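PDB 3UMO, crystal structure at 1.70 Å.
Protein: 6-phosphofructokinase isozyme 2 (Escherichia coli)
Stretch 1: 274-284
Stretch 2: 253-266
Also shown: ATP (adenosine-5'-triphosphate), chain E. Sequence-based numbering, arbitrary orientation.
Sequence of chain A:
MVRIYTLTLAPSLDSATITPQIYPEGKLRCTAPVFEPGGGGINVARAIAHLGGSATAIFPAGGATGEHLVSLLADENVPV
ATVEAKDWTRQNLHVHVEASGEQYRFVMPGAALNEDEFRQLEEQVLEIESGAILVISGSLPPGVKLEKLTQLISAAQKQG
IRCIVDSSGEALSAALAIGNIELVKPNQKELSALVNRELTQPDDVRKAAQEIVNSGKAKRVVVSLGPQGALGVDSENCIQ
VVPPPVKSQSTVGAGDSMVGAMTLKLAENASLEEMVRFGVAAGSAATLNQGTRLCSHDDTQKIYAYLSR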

# COMPACT_ATOMS: atom_id res chain seq x y z
N GLU A 274 -12.62 31.75 24.23
CA GLU A 274 -11.37 31.38 24.89
C GLU A 274 -11.24 29.86 24.94
O GLU A 274 -10.16 29.31 24.72
CB GLU A 274 -11.35 31.97 26.30
CG GLU A 274 -10.02 31.82 27.01
CD GLU A 274 -9.85 32.81 28.15
OE1 GLU A 274 -10.43 33.92 28.06
OE2 GLU A 274 -9.16 32.48 29.13
N MET A 275 -12.36 29.20 25.20
CA MET A 275 -12.40 27.74 25.25
C MET A 275 -12.03 27.11 23.90
O MET A 275 -11.19 26.21 23.84
CB MET A 275 -13.78 27.26 25.69
CG MET A 275 -13.87 25.77 25.89
SD MET A 275 -15.57 25.26 26.20
CE MET A 275 -16.30 25.55 24.60
N VAL A 276 -12.65 27.57 22.82
CA VAL A 276 -12.40 27.00 21.50
C VAL A 276 -10.99 27.34 21.01
O VAL A 276 -10.30 26.49 20.43
CB VAL A 276 -13.47 27.43 20.46
CG1 VAL A 276 -13.12 26.93 19.07
CG2 VAL A 276 -14.86 26.92 20.87
N ARG A 277 -10.55 28.56 21.28
CA ARG A 277 -9.20 28.95 20.90
C ARG A 277 -8.15 28.06 21.56
O ARG A 277 -7.23 27.60 20.91
CB ARG A 277 -8.92 30.41 21.28
CG ARG A 277 -9.57 31.42 20.38
CD ARG A 277 -9.00 32.81 20.67
NE ARG A 277 -9.81 33.90 20.13
CZ ARG A 277 -9.98 34.15 18.84
NH1 ARG A 277 -9.41 33.39 17.92
NH2 ARG A 277 -10.74 35.18 18.46
N PHE A 278 -8.30 27.83 22.87
CA PHE A 278 -7.34 27.01 23.60
C PHE A 278 -7.44 25.57 23.12
O PHE A 278 -6.43 24.87 23.01
CB PHE A 278 -7.60 27.10 25.10
CG PHE A 278 -6.45 26.64 25.95
CD1 PHE A 278 -5.20 27.21 25.80
CD2 PHE A 278 -6.62 25.65 26.91
CE1 PHE A 278 -4.13 26.80 26.58
CE2 PHE A 278 -5.55 25.23 27.69
CZ PHE A 278 -4.31 25.80 27.53
N GLY A 279 -8.66 25.13 22.82
CA GLY A 279 -8.87 23.80 22.26
C GLY A 279 -8.15 23.60 20.94
O GLY A 279 -7.46 22.59 20.73
N VAL A 280 -8.31 24.55 20.02
CA VAL A 280 -7.62 24.48 18.74
C VAL A 280 -6.11 24.55 18.93
O VAL A 280 -5.36 23.82 18.27
CB VAL A 280 -8.10 25.58 17.76
CG1 VAL A 280 -7.11 25.76 16.60
CG2 VAL A 280 -9.48 25.23 17.24
N ALA A 281 -5.66 25.41 19.84
CA ALA A 281 -4.22 25.53 20.11
C ALA A 281 -3.63 24.20 20.56
O ALA A 281 -2.57 23.79 20.07
CB ALA A 281 -3.94 26.63 21.14
N ALA A 282 -4.30 23.52 21.49
CA ALA A 282 -3.81 22.24 21.99
C ALA A 282 -3.93 21.13 20.95
O ALA A 282 -3.03 20.30 20.80
CB ALA A 282 -4.53 21.85 23.27
N GLY A 283 -5.07 21.08 20.27
CA GLY A 283 -5.27 20.09 19.22
C GLY A 283 -4.19 20.19 18.15
O GLY A 283 -3.60 19.19 17.74
N SER A 284 -3.93 21.41 17.69
CA SER A 284 -2.95 21.62 16.65
C SER A 284 -1.52 21.47 17.18
O SER A 284 -0.63 21.02 16.47
CB SER A 284 -3.16 22.98 15.97
OG SER A 284 -4.43 23.02 15.32
PG ATP E . -8.97 12.27 16.96
O1G ATP E . -9.89 11.73 18.00
O2G ATP E . -7.60 12.29 17.63
O3G ATP E . -8.95 11.46 15.71
PB ATP E . -10.75 14.21 16.19
O1B ATP E . -11.13 13.56 14.82
O2B ATP E . -11.80 14.00 17.30
O3B ATP E . -9.29 13.76 16.67
PA ATP E . -9.94 16.69 14.96
O1A ATP E . -9.38 15.86 13.84
O2A ATP E . -10.91 17.77 14.49
O3A ATP E . -10.64 15.79 16.02
O5' ATP E . -8.70 17.32 15.77
C5' ATP E . -8.93 18.26 16.75
C4' ATP E . -8.18 19.52 16.66
O4' ATP E . -6.80 19.19 16.40
C3' ATP E . -8.57 20.33 15.49
O3' ATP E . -9.67 21.11 15.76
C2' ATP E . -7.35 21.11 15.22
O2' ATP E . -7.20 22.10 16.15
C1' ATP E . -6.29 20.10 15.45
N9 ATP E . -5.94 19.39 14.22
C8 ATP E . -6.39 18.18 13.84
N7 ATP E . -5.83 17.89 12.64
C5 ATP E . -5.04 18.92 12.26
C6 ATP E . -4.23 19.16 11.14
N6 ATP E . -4.12 18.16 10.03
N1 ATP E . -3.56 20.32 11.08
C2 ATP E . -3.64 21.23 12.06
N3 ATP E . -4.40 21.02 13.14
C4 ATP E . -5.11 19.88 13.27
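Stretch 2 253-266: GAGDSMVGAMTLKL

The most unusual feature of this contact is how closely two helices pack: their axes approach to 7.1 Å, and two glycines of stretch 1 supply the room. The CA atoms of Gly 279 and Met 258 are 4.3 Å apart, as are those of Gly 283 and Ala 254, so backbone meets backbone one helical turn apart. An ideal CB on Gly 279 would fall 2.5 Å from Met 262 CG, a clash. At Gly 283 it would lie a tight 3.4 Å from Met 258 CB and would clash with ATP O4' at 2.4 Å.

At this range the backbones make CA-H...O contacts in both directions. Gly 283 CA lies 3.4 Å from Ala 254 O, with 134° at the hydrogen, and Met 258 CA lies 3.5 Å from Gly 279 O, with 133°.

Stretch 2 is helical from Ala 254 to Leu 266, with Gly 253 at the N-cap position; its phi/psi of 90/2 itself calls for glycine. The i to i+4 bonds are regular, as in Met 258 N to Ala 254 O at 2.9 Å and Leu 266 N to Met 262 O at 2.8 Å. The N-to-C directions of the two helices differ by 147°, closer to antiparallel than parallel, so the start of stretch 2 meets the end of stretch 1 and the register runs in reverse.

Along stretch 2, Ser 257 places its O 3.5 Å from Ala 282 CB. Met 258 extends its side chain so that CE is 3.6 Å from Val 280 CG2 and 3.2 Å from ATP O3'. Ala 261 points toward stretch 1, its CB 3.4 Å from both Ala 282 CB and Phe 278 CD2; its small side chain fits between them. The carbonyl Ala 261 O approaches the edge of the Phe 278 ring, 3.3 Å from CD2. Met 262 packs on Met 275, with CB 3.7 Å from Met 275 CG.

Polar contact is concentrated at the far end. Lys 265, which has the largest covered area in the contact, donates from NZ to Glu 274 OE2 at 2.9 Å in a salt bridge. On the way, Lys 265 CE makes an off-centre CH-pi contact, 4.2 Å from the Phe 278 ring centroid; NZ, 5.0 Å from that centroid, adds at most a weak cation-pi attraction.

ATP engages both helices: Gly 255 N donates to ATP O2G at 3.1 Å, and Ser 284 OG donates to ATP N3 at 3.0 Å.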

# COMPACT_ATOMS: atom_id res chain seq x y z
N GLY A 253 -3.69 12.03 18.53
CA GLY A 253 -3.82 12.70 19.80
C GLY A 253 -4.40 14.10 19.74
O GLY A 253 -4.52 14.77 20.76
N ALA A 254 -4.75 14.55 18.54
CA ALA A 254 -5.28 15.92 18.39
C ALA A 254 -6.60 16.09 19.14
O ALA A 254 -6.80 17.09 19.84
CB ALA A 254 -5.46 16.25 16.93
N GLY A 255 -7.50 15.13 18.96
CA GLY A 255 -8.82 15.20 19.56
C GLY A 255 -8.78 15.25 21.09
O GLY A 255 -9.42 16.10 21.72
N ASP A 256 -8.03 14.34 21.68
CA ASP A 256 -7.97 14.28 23.14
C ASP A 256 -7.23 15.48 23.72
O ASP A 256 -7.57 15.95 24.80
CB ASP A 256 -7.32 12.96 23.58
CG ASP A 256 -8.14 11.75 23.16
OD1 ASP A 256 -7.54 10.68 22.93
OD2 ASP A 256 -9.38 11.86 23.07
N SER A 257 -6.24 15.99 22.99
CA SER A 257 -5.54 17.19 23.42
C SER A 257 -6.49 18.37 23.42
O SER A 257 -6.51 19.16 24.37
CB SER A 257 -4.35 17.49 22.51
OG SER A 257 -3.33 16.51 22.68
N MET A 258 -7.28 18.50 22.36
CA MET A 258 -8.28 19.56 22.29
C MET A 258 -9.29 19.46 23.43
O MET A 258 -9.62 20.47 24.06
CB MET A 258 -9.01 19.52 20.94
CG MET A 258 -10.30 20.35 20.94
SD MET A 258 -11.02 20.47 19.29
CE MET A 258 -10.30 22.01 18.73
N VAL A 259 -9.79 18.26 23.69
CA VAL A 259 -10.75 18.08 24.78
C VAL A 259 -10.16 18.44 26.14
O VAL A 259 -10.81 19.11 26.95
CB VAL A 259 -11.36 16.66 24.79
CG1 VAL A 259 -12.19 16.44 26.05
CG2 VAL A 259 -12.21 16.46 23.54
N GLY A 260 -8.92 18.02 26.38
CA GLY A 260 -8.22 18.36 27.61
C GLY A 260 -8.14 19.86 27.81
O GLY A 260 -8.43 20.37 28.90
N ALA A 261 -7.77 20.57 26.75
CA ALA A 261 -7.65 22.03 26.81
C ALA A 261 -8.99 22.71 27.06
O ALA A 261 -9.08 23.65 27.85
CB ALA A 261 -7.03 22.56 25.52
N MET A 262 -10.03 22.26 26.35
CA MET A 262 -11.33 22.89 26.53
C MET A 262 -11.90 22.61 27.92
O MET A 262 -12.57 23.46 28.50
CB MET A 262 -12.30 22.47 25.42
CG MET A 262 -11.86 23.00 24.06
SD MET A 262 -13.11 22.87 22.77
CE MET A 262 -13.48 21.11 22.78
N THR A 263 -11.60 21.43 28.45
CA THR A 263 -12.02 21.06 29.79
C THR A 263 -11.42 21.99 30.84
O THR A 263 -12.11 22.45 31.75
CB THR A 263 -11.61 19.61 30.12
OG1 THR A 263 -12.29 18.71 29.24
CG2 THR A 263 -11.96 19.26 31.56
N LEU A 264 -10.13 22.27 30.70
CA LEU A 264 -9.46 23.21 31.60
C LEU A 264 -10.08 24.60 31.52
O LEU A 264 -10.28 25.25 32.54
CB LEU A 264 -7.97 23.28 31.29
CG LEU A 264 -7.14 22.12 31.85
CD1 LEU A 264 -5.74 22.13 31.23
CD2 LEU A 264 -7.07 22.22 33.37
N LYS A 265 -10.38 25.04 30.30
CA LYS A 265 -11.03 26.34 30.13
C LYS A 265 -12.42 26.34 30.74
O LYS A 265 -12.86 27.34 31.32
CB LYS A 265 -11.10 26.73 28.65
CG LYS A 265 -9.79 27.26 28.07
CD LYS A 265 -9.24 28.41 28.91
CE LYS A 265 -8.02 29.05 28.26
NZ LYS A 265 -7.43 30.12 29.12
N LEU A 266 -13.12 25.22 30.61
CA LEU A 266 -14.46 25.10 31.15
C LEU A 266 -14.41 25.20 32.68
O LEU A 266 -15.26 25.84 33.31
CB LEU A 266 -15.10 23.78 30.71
CG LEU A 266 -16.63 23.71 30.60
CD1 LEU A 266 -17.25 23.20 31.88
CD2 LEU A 266 -17.21 25.06 30.23